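Local atomic coordinates of C-type lectin domain family 4, member a4 (Mus musculus, PDB entry 3VYK), a protein that binds N-glycans through a calcium ion in its C-type lectin domain and probably acts as a carbohydrate-sensing inhibitory receptor of dendritic cells. Residues M35-V41 with S123-V127; Y61-D67 with R99-I103; E92-E98 with W112-P116. One frame throughout, in Å; residues are numbered along the deposited sequence. Where two conformers were deposited one is given.

Contact 1 of 3, residues M35-V41 with S123-V127; sequences MGAHLVV and SVCQV
Gln126 reaches across to the chain from His38 to Val41. Its OE1 accepts the backbone N-H of Val41 at 3.0 Å from Val41 N. The bond is nearly straight at hydrogen (168°), with the donor tilted from the amide carbonyl plane. CG anti to the backbone N (chi1 169°) and an extended chain beyond it carry the amide that far. His38 lies alongside, pointing the same way, its ring turned well away from the amide plane. Its CE1 comes 3.2 Å from Gln126 OE1, and Gln126 O sits over one ring face, near the rim. The ring's rotation is fixed by ND1, which gives an in-plane N-H to Leu39 O at 2.8 Å. A water donates to Val41 O and accepts a weak bond from Gln126 NE2.

The backbones pair as a short antiparallel ladder. His38 and Gln126 form the hydrogen-bonded pair, and Val40 N donates to Val124 O. This pins strand 38-39 to strand 121-128 of the C-type lectin fold. Around the ladder, Leu39 CD2 packs on Ser123 CB at 3.5 Å. Val40 CG1 meets Val124 CB at 3.8 Å. Ala37 CB rests on Cys125 and Val127, and Met35 CE approaches Cys125 SG.

Further out, the disulfide of Cys125 with Cys32 ties the strand to helix 25-34. That helix ends in a Schellman motif with Gly36, at positive phi, as its C-prime residue. Glu29 of the helix accepts the backbone N-H of Leu39. Trp7 covers Ala37 and Val127, while Tyr15 OH and Gln126 NE2 share a weak hydrogen bond.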
# COMPACT_ATOMS: atom_id res chain seq x y z
N MET A 35 -8.54 0.80 -13.54
CA MET A 35 -9.20 2.05 -13.19
C MET A 35 -8.31 3.27 -13.44
O MET A 35 -8.60 4.37 -12.97
CB MET A 35 -9.67 2.02 -11.74
CG MET A 35 -10.54 0.83 -11.41
SD MET A 35 -11.27 0.93 -9.77
CE MET A 35 -9.83 0.83 -8.71
N GLY A 36 -7.22 3.06 -14.18
CA GLY A 36 -6.27 4.11 -14.51
C GLY A 36 -5.40 4.53 -13.34
O GLY A 36 -4.83 5.62 -13.34
N ALA A 37 -5.28 3.64 -12.35
CA ALA A 37 -4.59 3.94 -11.10
C ALA A 37 -3.45 2.94 -10.86
O ALA A 37 -3.18 2.09 -11.71
CB ALA A 37 -5.59 3.88 -9.95
N HIS A 38 -2.78 3.05 -9.72
CA HIS A 38 -1.75 2.08 -9.33
C HIS A 38 -1.80 1.86 -7.84
O HIS A 38 -2.37 2.68 -7.11
CB HIS A 38 -0.35 2.55 -9.75
CG HIS A 38 0.02 3.92 -9.19
ND1 HIS A 38 0.52 4.09 -7.94
CD2 HIS A 38 -0.06 5.19 -9.76
CE1 HIS A 38 0.74 5.40 -7.72
NE2 HIS A 38 0.39 6.07 -8.84
N LEU A 39 -1.21 0.77 -7.37
CA LEU A 39 -1.12 0.56 -5.92
C LEU A 39 -0.43 1.74 -5.26
O LEU A 39 0.51 2.33 -5.82
CB LEU A 39 -0.43 -0.77 -5.59
CG LEU A 39 -1.30 -2.02 -5.84
CD1 LEU A 39 -0.43 -3.26 -5.79
CD2 LEU A 39 -2.43 -2.13 -4.85
N VAL A 40 -0.91 2.09 -4.07
CA VAL A 40 -0.52 3.36 -3.44
C VAL A 40 0.98 3.50 -3.16
O VAL A 40 1.65 2.55 -2.76
CB VAL A 40 -1.37 3.61 -2.17
CG1 VAL A 40 -1.03 2.62 -1.06
CG2 VAL A 40 -1.25 5.05 -1.71
N VAL A 41 1.49 4.70 -3.41
CA VAL A 41 2.87 5.05 -3.16
C VAL A 41 2.85 6.13 -2.09
O VAL A 41 2.22 7.16 -2.27
CB VAL A 41 3.53 5.56 -4.47
CG1 VAL A 41 4.86 6.23 -4.19
CG2 VAL A 41 3.69 4.41 -5.47
N SER A 123 -6.38 -3.94 -0.82
CA SER A 123 -5.36 -3.06 -1.38
C SER A 123 -5.87 -1.64 -1.42
O SER A 123 -7.06 -1.39 -1.18
CB SER A 123 -4.92 -3.54 -2.78
OG SER A 123 -6.01 -3.62 -3.67
N VAL A 124 -4.96 -0.70 -1.69
CA VAL A 124 -5.30 0.71 -1.88
C VAL A 124 -4.76 1.19 -3.23
O VAL A 124 -3.57 1.03 -3.51
CB VAL A 124 -4.72 1.59 -0.75
CG1 VAL A 124 -5.12 3.05 -0.96
CG2 VAL A 124 -5.21 1.12 0.61
N CYS A 125 -5.64 1.75 -4.06
CA CYS A 125 -5.25 2.31 -5.35
C CYS A 125 -5.17 3.82 -5.24
O CYS A 125 -5.83 4.43 -4.40
CB CYS A 125 -6.26 1.98 -6.46
SG CYS A 125 -6.60 0.23 -6.71
N GLN A 126 -4.37 4.39 -6.12
CA GLN A 126 -4.12 5.82 -6.11
C GLN A 126 -3.99 6.35 -7.53
O GLN A 126 -3.40 5.70 -8.39
CB GLN A 126 -2.85 6.08 -5.32
CG GLN A 126 -2.30 7.48 -5.41
CD GLN A 126 -0.95 7.57 -4.75
OE1 GLN A 126 -0.13 6.69 -4.90
NE2 GLN A 126 -0.73 8.65 -4.01
N VAL A 127 -4.55 7.53 -7.77
CA VAL A 127 -4.41 8.20 -9.06
C VAL A 127 -4.35 9.71 -8.82
O VAL A 127 -4.94 10.21 -7.88
CB VAL A 127 -5.57 7.82 -10.02
CG1 VAL A 127 -6.92 8.30 -9.50
CG2 VAL A 127 -5.30 8.35 -11.43
O HOH W 1 2.47 9.04 -4.26

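Contact 2 of 3, residues Y61-D67 with R99-I103; sequences YFIGLLD and RCVII. With SO4 (sulfate ion), chain D.
The Tyr61 ring turns an edge to Ile103 O, which lies in its plane 3.9 Å from Tyr61 CD2. Phe62 also has a carbonyl at its edge: Val101 O is 3.6 Å from Phe62 CD1. Obliquely to the Phe62 ring come Ile102 CG2 and Cys100 CB, the latter 3.8 Å from Phe62 CE1. Trp25 and His121 pack edge-to-face with Phe62. The guanidinium of Arg99 holds a sulfate, probably from the crystallisation liquor. Arg99 NH1 donates to sulfate O3 in plane and almost straight (176°), at 2.9 Å, and NH2 donates to O1.

Backbone bonds join the strands. Tyr61 and Ile103 are an antiparallel hydrogen-bonded pair, each N-H meeting the other's carbonyl. Ile63 N donates to Val101 O, and Asp67 N to Arg99 O. Between these last two bonds the chain turns a corner at Gly64. A water fills the break, accepting Val101 N-H at 2.7 Å from the nitrogen. Ile63 O and Leu65 O also lie close to that water. Phe62 to Leu65 correspond to the WIGL motif in the core of C-type lectin domains. Here the motif links strand 121-128, on one side of strand 61-67, with strand 100-106.

Val101 wedges its two methyls into the bend. CG1 meets Ile63 CD1 at 3.7 Å, and CG2 meets Leu65 CD2 at 4.0 Å. Ile63 chi1 (68°) sends the CG1 arm, ending in CD1, to Val101 and leaves CG2 anti to the carbonyl carbon, against Ile103 CG1. Leu66 CD2 touches Cys100 SG, whose disulfide partner is Cys117. Arg99 and Cys100 form a classic beta bulge opposite Ile115. Asp67 OD1 accepts the Gly69 N-H, and OD2 makes a salt bridge to Arg71.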
# COMPACT_ATOMS: atom_id res chain seq x y z
N TYR A 61 -3.69 -4.50 3.60
CA TYR A 61 -3.82 -3.79 2.33
C TYR A 61 -2.49 -3.68 1.61
O TYR A 61 -1.55 -3.07 2.13
CB TYR A 61 -4.39 -2.38 2.57
CG TYR A 61 -5.76 -2.38 3.22
CD1 TYR A 61 -6.90 -2.22 2.45
CD2 TYR A 61 -5.90 -2.53 4.61
CE1 TYR A 61 -8.17 -2.23 3.04
CE2 TYR A 61 -7.16 -2.54 5.21
CZ TYR A 61 -8.28 -2.38 4.41
OH TYR A 61 -9.55 -2.38 4.97
N PHE A 62 -2.40 -4.25 0.42
CA PHE A 62 -1.20 -4.12 -0.40
C PHE A 62 -0.96 -2.66 -0.76
O PHE A 62 -1.90 -1.91 -1.07
CB PHE A 62 -1.32 -4.92 -1.71
CG PHE A 62 -0.96 -6.37 -1.57
CD1 PHE A 62 0.30 -6.75 -1.09
CD2 PHE A 62 -1.86 -7.35 -1.96
CE1 PHE A 62 0.65 -8.09 -0.97
CE2 PHE A 62 -1.51 -8.69 -1.85
CZ PHE A 62 -0.27 -9.06 -1.36
N ILE A 63 0.32 -2.29 -0.72
CA ILE A 63 0.77 -0.99 -1.24
C ILE A 63 1.75 -1.23 -2.38
O ILE A 63 2.12 -2.38 -2.65
CB ILE A 63 1.38 -0.11 -0.13
CG1 ILE A 63 2.69 -0.70 0.40
CG2 ILE A 63 0.35 0.09 0.98
CD1 ILE A 63 3.42 0.16 1.44
N GLY A 64 2.17 -0.17 -3.05
CA GLY A 64 3.02 -0.30 -4.24
C GLY A 64 4.51 -0.36 -3.97
O GLY A 64 5.29 0.25 -4.71
N LEU A 65 4.91 -1.10 -2.93
CA LEU A 65 6.31 -1.18 -2.52
C LEU A 65 6.80 -2.61 -2.68
O LEU A 65 6.14 -3.54 -2.21
CB LEU A 65 6.45 -0.74 -1.05
CG LEU A 65 7.87 -0.52 -0.53
CD1 LEU A 65 8.59 0.59 -1.30
CD2 LEU A 65 7.87 -0.24 0.97
N LEU A 66 7.94 -2.77 -3.34
CA LEU A 66 8.48 -4.10 -3.65
C LEU A 66 9.95 -4.23 -3.31
O LEU A 66 10.70 -3.28 -3.47
CB LEU A 66 8.33 -4.38 -5.14
CG LEU A 66 6.91 -4.36 -5.70
CD1 LEU A 66 6.97 -4.39 -7.22
CD2 LEU A 66 6.11 -5.53 -5.17
N ASP A 67 10.37 -5.41 -2.89
CA ASP A 67 11.78 -5.68 -2.66
C ASP A 67 12.42 -6.10 -3.98
O ASP A 67 12.23 -7.24 -4.42
CB ASP A 67 11.95 -6.79 -1.62
CG ASP A 67 13.40 -7.09 -1.30
OD1 ASP A 67 14.31 -6.52 -1.94
OD2 ASP A 67 13.64 -7.88 -0.37
N ARG A 99 8.32 -10.38 -0.45
CA ARG A 99 8.85 -9.31 -1.30
C ARG A 99 7.87 -8.17 -1.54
O ARG A 99 8.24 -7.17 -2.16
CB ARG A 99 9.35 -9.88 -2.63
CG ARG A 99 10.51 -10.87 -2.48
CD ARG A 99 11.01 -11.37 -3.85
NE ARG A 99 9.88 -11.71 -4.72
CZ ARG A 99 9.22 -12.86 -4.68
NH1 ARG A 99 9.59 -13.82 -3.84
NH2 ARG A 99 8.19 -13.04 -5.49
N CYS A 100 6.64 -8.34 -1.06
CA CYS A 100 5.57 -7.35 -1.17
C CYS A 100 5.25 -6.82 0.22
O CYS A 100 5.76 -7.35 1.22
CB CYS A 100 4.34 -7.96 -1.83
SG CYS A 100 4.55 -8.21 -3.61
N VAL A 101 4.46 -5.76 0.28
CA VAL A 101 4.23 -5.04 1.54
C VAL A 101 2.75 -4.74 1.72
O VAL A 101 2.08 -4.26 0.78
CB VAL A 101 5.03 -3.72 1.57
CG1 VAL A 101 4.81 -2.96 2.89
CG2 VAL A 101 6.52 -3.96 1.36
N ILE A 102 2.25 -5.01 2.93
CA ILE A 102 0.92 -4.56 3.32
C ILE A 102 0.97 -3.58 4.48
O ILE A 102 1.90 -3.59 5.29
CB ILE A 102 -0.03 -5.73 3.73
CG1 ILE A 102 0.54 -6.55 4.90
CG2 ILE A 102 -0.38 -6.57 2.51
CD1 ILE A 102 -0.43 -7.60 5.45
N ILE A 103 -0.05 -2.74 4.52
CA ILE A 103 -0.43 -2.03 5.74
C ILE A 103 -1.36 -2.96 6.51
O ILE A 103 -2.36 -3.44 5.98
CB ILE A 103 -1.17 -0.71 5.41
CG1 ILE A 103 -0.25 0.24 4.65
CG2 ILE A 103 -1.69 -0.05 6.69
CD1 ILE A 103 -0.93 1.51 4.18
S SO4 D . 7.65 -16.78 -5.17
O1 SO4 D . 8.04 -15.74 -6.17
O2 SO4 D . 8.12 -18.13 -5.57
O3 SO4 D . 8.20 -16.42 -3.84
O4 SO4 D . 6.17 -16.80 -5.09
O HOH W 2 3.74 -4.65 -2.07

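Contact 3 of 3, residues E92-E98 with W112-P116. With CA (calcium ion), chain C; MAN (alpha-D-mannopyranose), chain B; NAG (2-acetamido-2-deoxy-beta-D-glucopyranose), chain E; NAG (2-acetamido-2-deoxy-beta-D-glucopyranose), chain F.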
# COMPACT_ATOMS: atom_id res chain seq x y z
N GLU A 92 9.83 -5.58 11.52
CA GLU A 92 9.65 -5.72 10.06
C GLU A 92 10.53 -4.71 9.32
O GLU A 92 10.89 -3.68 9.88
CB GLU A 92 8.20 -5.49 9.67
CG GLU A 92 7.19 -6.36 10.41
CD GLU A 92 7.31 -7.85 10.12
OE1 GLU A 92 7.88 -8.30 9.08
OE2 GLU A 92 6.73 -8.60 10.96
N PRO A 93 10.89 -5.01 8.06
CA PRO A 93 10.60 -6.25 7.34
C PRO A 93 11.54 -7.36 7.82
O PRO A 93 12.62 -7.07 8.33
CB PRO A 93 10.87 -5.86 5.88
CG PRO A 93 11.98 -4.86 5.98
CD PRO A 93 11.75 -4.10 7.26
N ASN A 94 11.11 -8.62 7.69
CA ASN A 94 11.86 -9.69 8.34
C ASN A 94 12.27 -10.90 7.51
O ASN A 94 13.12 -11.68 7.96
CB ASN A 94 11.12 -10.17 9.60
CG ASN A 94 9.81 -10.87 9.30
OD1 ASN A 94 9.22 -10.74 8.22
ND2 ASN A 94 9.34 -11.64 10.28
N GLN A 95 11.70 -11.07 6.31
CA GLN A 95 11.92 -12.32 5.58
C GLN A 95 12.14 -12.10 4.09
O GLN A 95 11.34 -11.44 3.43
CB GLN A 95 10.77 -13.28 5.86
CG GLN A 95 10.80 -13.77 7.31
CD GLN A 95 9.55 -14.49 7.80
OE1 GLN A 95 8.42 -14.07 7.56
NE2 GLN A 95 9.78 -15.56 8.56
N ASP A 96 13.22 -12.70 3.57
CA ASP A 96 13.67 -12.44 2.19
C ASP A 96 12.67 -12.82 1.11
O ASP A 96 12.64 -12.19 0.05
CB ASP A 96 15.03 -13.10 1.89
CG ASP A 96 14.91 -14.60 1.59
OD1 ASP A 96 14.91 -15.40 2.54
OD2 ASP A 96 14.82 -14.97 0.40
N TRP A 97 11.86 -13.83 1.41
CA TRP A 97 10.86 -14.38 0.51
C TRP A 97 9.54 -13.66 0.59
O TRP A 97 8.59 -14.03 -0.10
CB TRP A 97 10.71 -15.88 0.78
CG TRP A 97 10.54 -16.20 2.24
CD1 TRP A 97 11.53 -16.37 3.21
CD2 TRP A 97 9.28 -16.39 2.96
NE1 TRP A 97 10.98 -16.65 4.44
CE2 TRP A 97 9.63 -16.67 4.36
CE3 TRP A 97 7.94 -16.36 2.61
CZ2 TRP A 97 8.67 -16.91 5.33
CZ3 TRP A 97 6.98 -16.60 3.59
CH2 TRP A 97 7.34 -16.87 4.92
N GLU A 98 9.48 -12.62 1.43
CA GLU A 98 8.31 -11.74 1.56
C GLU A 98 8.68 -10.45 0.83
O GLU A 98 9.33 -9.55 1.39
CB GLU A 98 7.99 -11.47 3.04
CG GLU A 98 7.51 -12.70 3.81
CD GLU A 98 6.95 -12.37 5.19
OE1 GLU A 98 7.62 -11.68 6.00
OE2 GLU A 98 5.82 -12.81 5.47
N TRP A 112 3.66 -1.15 8.36
CA TRP A 112 3.98 -1.95 7.18
C TRP A 112 4.60 -3.27 7.57
O TRP A 112 5.41 -3.35 8.51
CB TRP A 112 4.99 -1.24 6.30
CG TRP A 112 4.60 0.10 5.75
CD1 TRP A 112 3.35 0.73 5.77
CD2 TRP A 112 5.48 1.00 5.01
NE1 TRP A 112 3.43 1.96 5.15
CE2 TRP A 112 4.67 2.17 4.65
CE3 TRP A 112 6.82 0.95 4.63
CZ2 TRP A 112 5.22 3.25 3.94
CZ3 TRP A 112 7.35 2.04 3.92
CH2 TRP A 112 6.56 3.15 3.58
N ASN A 113 4.24 -4.31 6.82
CA ASN A 113 4.82 -5.64 7.02
C ASN A 113 5.12 -6.25 5.67
O ASN A 113 4.28 -6.20 4.78
CB ASN A 113 3.85 -6.53 7.80
CG ASN A 113 4.31 -7.98 7.89
OD1 ASN A 113 5.50 -8.28 8.00
ND2 ASN A 113 3.33 -8.89 7.87
N ASP A 114 6.32 -6.79 5.50
CA ASP A 114 6.60 -7.59 4.32
C ASP A 114 5.88 -8.93 4.41
O ASP A 114 5.88 -9.60 5.48
CB ASP A 114 8.11 -7.76 4.04
CG ASP A 114 8.86 -8.48 5.15
OD1 ASP A 114 8.42 -8.42 6.33
OD2 ASP A 114 9.91 -9.08 4.82
N ILE A 115 5.25 -9.28 3.28
CA ILE A 115 4.52 -10.54 3.12
C ILE A 115 4.75 -11.17 1.73
O ILE A 115 5.28 -10.52 0.82
CB ILE A 115 2.99 -10.36 3.34
CG1 ILE A 115 2.32 -9.56 2.22
CG2 ILE A 115 2.70 -9.76 4.72
CD1 ILE A 115 0.84 -9.87 2.10
N PRO A 116 4.35 -12.44 1.55
CA PRO A 116 4.46 -13.02 0.22
C PRO A 116 3.49 -12.35 -0.74
O PRO A 116 2.32 -12.12 -0.41
CB PRO A 116 4.10 -14.49 0.46
CG PRO A 116 4.36 -14.72 1.91
CD PRO A 116 3.87 -13.44 2.52
CA CA C . 7.11 -9.94 7.51
C1 MAN B . 3.43 -13.54 10.23
C2 MAN B . 3.57 -12.80 8.90
C3 MAN B . 4.99 -12.23 8.74
C4 MAN B . 5.33 -11.38 9.95
C5 MAN B . 5.16 -12.21 11.24
C6 MAN B . 5.44 -11.39 12.50
O2 MAN B . 2.65 -11.73 8.91
O3 MAN B . 5.21 -11.38 7.62
O4 MAN B . 6.64 -10.87 9.67
O5 MAN B . 3.83 -12.72 11.31
O6 MAN B . 5.40 -12.25 13.63
C1 NAG E . 1.34 -12.04 8.43
C2 NAG E . 0.39 -10.95 8.95
C3 NAG E . -1.03 -11.14 8.41
C4 NAG E . -1.00 -11.35 6.90
C5 NAG E . 0.01 -12.43 6.49
C6 NAG E . 0.20 -12.52 4.99
C7 NAG E . 1.18 -10.07 11.10
C8 NAG E . 1.23 -10.27 12.58
N2 NAG E . 0.48 -10.97 10.40
O3 NAG E . -1.78 -9.98 8.71
O4 NAG E . -2.28 -11.71 6.43
O5 NAG E . 1.29 -12.09 7.02
O6 NAG E . -0.75 -13.38 4.39
O7 NAG E . 1.78 -9.13 10.57
C1 NAG F . 1.97 -17.00 8.42
C2 NAG F . 0.51 -17.22 8.03
C3 NAG F . 0.41 -17.52 6.54
C4 NAG F . 1.17 -16.48 5.69
C5 NAG F . 2.57 -16.28 6.26
C6 NAG F . 3.33 -15.18 5.54
C7 NAG F . -0.84 -18.14 9.86
C8 NAG F . -1.32 -19.40 10.52
N2 NAG F . -0.05 -18.32 8.79
O3 NAG F . -0.95 -17.53 6.18
O4 NAG F . 1.24 -16.94 4.36
O5 NAG F . 2.53 -15.95 7.65
O6 NAG F . 4.70 -15.24 5.87
O7 NAG F . -1.17 -17.05 10.32
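Glu92, Asn94 and Glu98 of the loop meet Asn113 and Asp114 of the strand around one calcium ion. Metal bonds come first. Glu92 OE1, Asn94 OD1 and Glu98 OE1 each bind the calcium, and Asn113 adds its side chain. Asp114 binds twice, through OD1 at 2.3 Å from the calcium and through its backbone O at 2.4 Å. Mannose O3 and O4 complete eight ligands. The calcium draws these oxygens close together and probably offsets their negative charge. A bend at chi2 (-66°) folds the Glu92 carboxylate back to the metal.

Hydrogen bonds hold the first shell in place. Asp114 OD2 takes the N-H of Gln95 on its syn lone pair, at 3.1 Å and 170°. Asp114 OD1 takes that of Asn94 on the syn side, but out of the carboxylate plane. Arg71 makes a salt bridge to Asp114 OD2, so this carboxylate is gripped by backbone, metal and arginine. Pro93 CB packs against it, 3.4 Å from Asp114 CG. Gln95 to Glu98 form a type I turn. Glu98 OE2 accepts the O6 hydroxyl of one N-acetylglucosamine at 2.7 Å and also lies close to mannose O3. Asn94 ND2 gives mannose O4 a weak bond.

Apolar contacts flank the site. Pro116 CD packs on C6 of the same N-acetylglucosamine at 3.5 Å, and Ile115 CG2 lies near C6 of the other. In one copy Trp97 lies alongside Pro116, CZ3 3.6 Å from Pro116 CG, but a second conformer makes this contact doubtful.

The cis peptide bond before Pro93 belongs to an EPN motif, Glu92-Pro93-Asn94. With the WND motif, Trp112-Asn113-Asp114, it makes the principal calcium and sugar site typical of mannose-type C-type lectins.

From the N terminus, 35-41 comes first, just after helix 25-34, and its partner 123-127 comes last. Contact 1 thus closes a long loop, and contacts 2 and 3 are nested inside it. Contact 2 closes the loop from 61-67 to 99-103. Contact 3 closes the short one from 92-98 to 112-116. Since 92-98 runs directly into 99-103, contacts 2 and 3 cross. Contact 1 touches contact 2 where Val40 O probably bonds Gly64 N and Val40 packs on Ile63. Contact 2 passes on to contact 3 through the neighbouring strands 100-106 and 109-115. Contacts 1 and 3 do not touch. Contact 2 touches both, and lies between strands 38-39 and 121-128 and the calcium site.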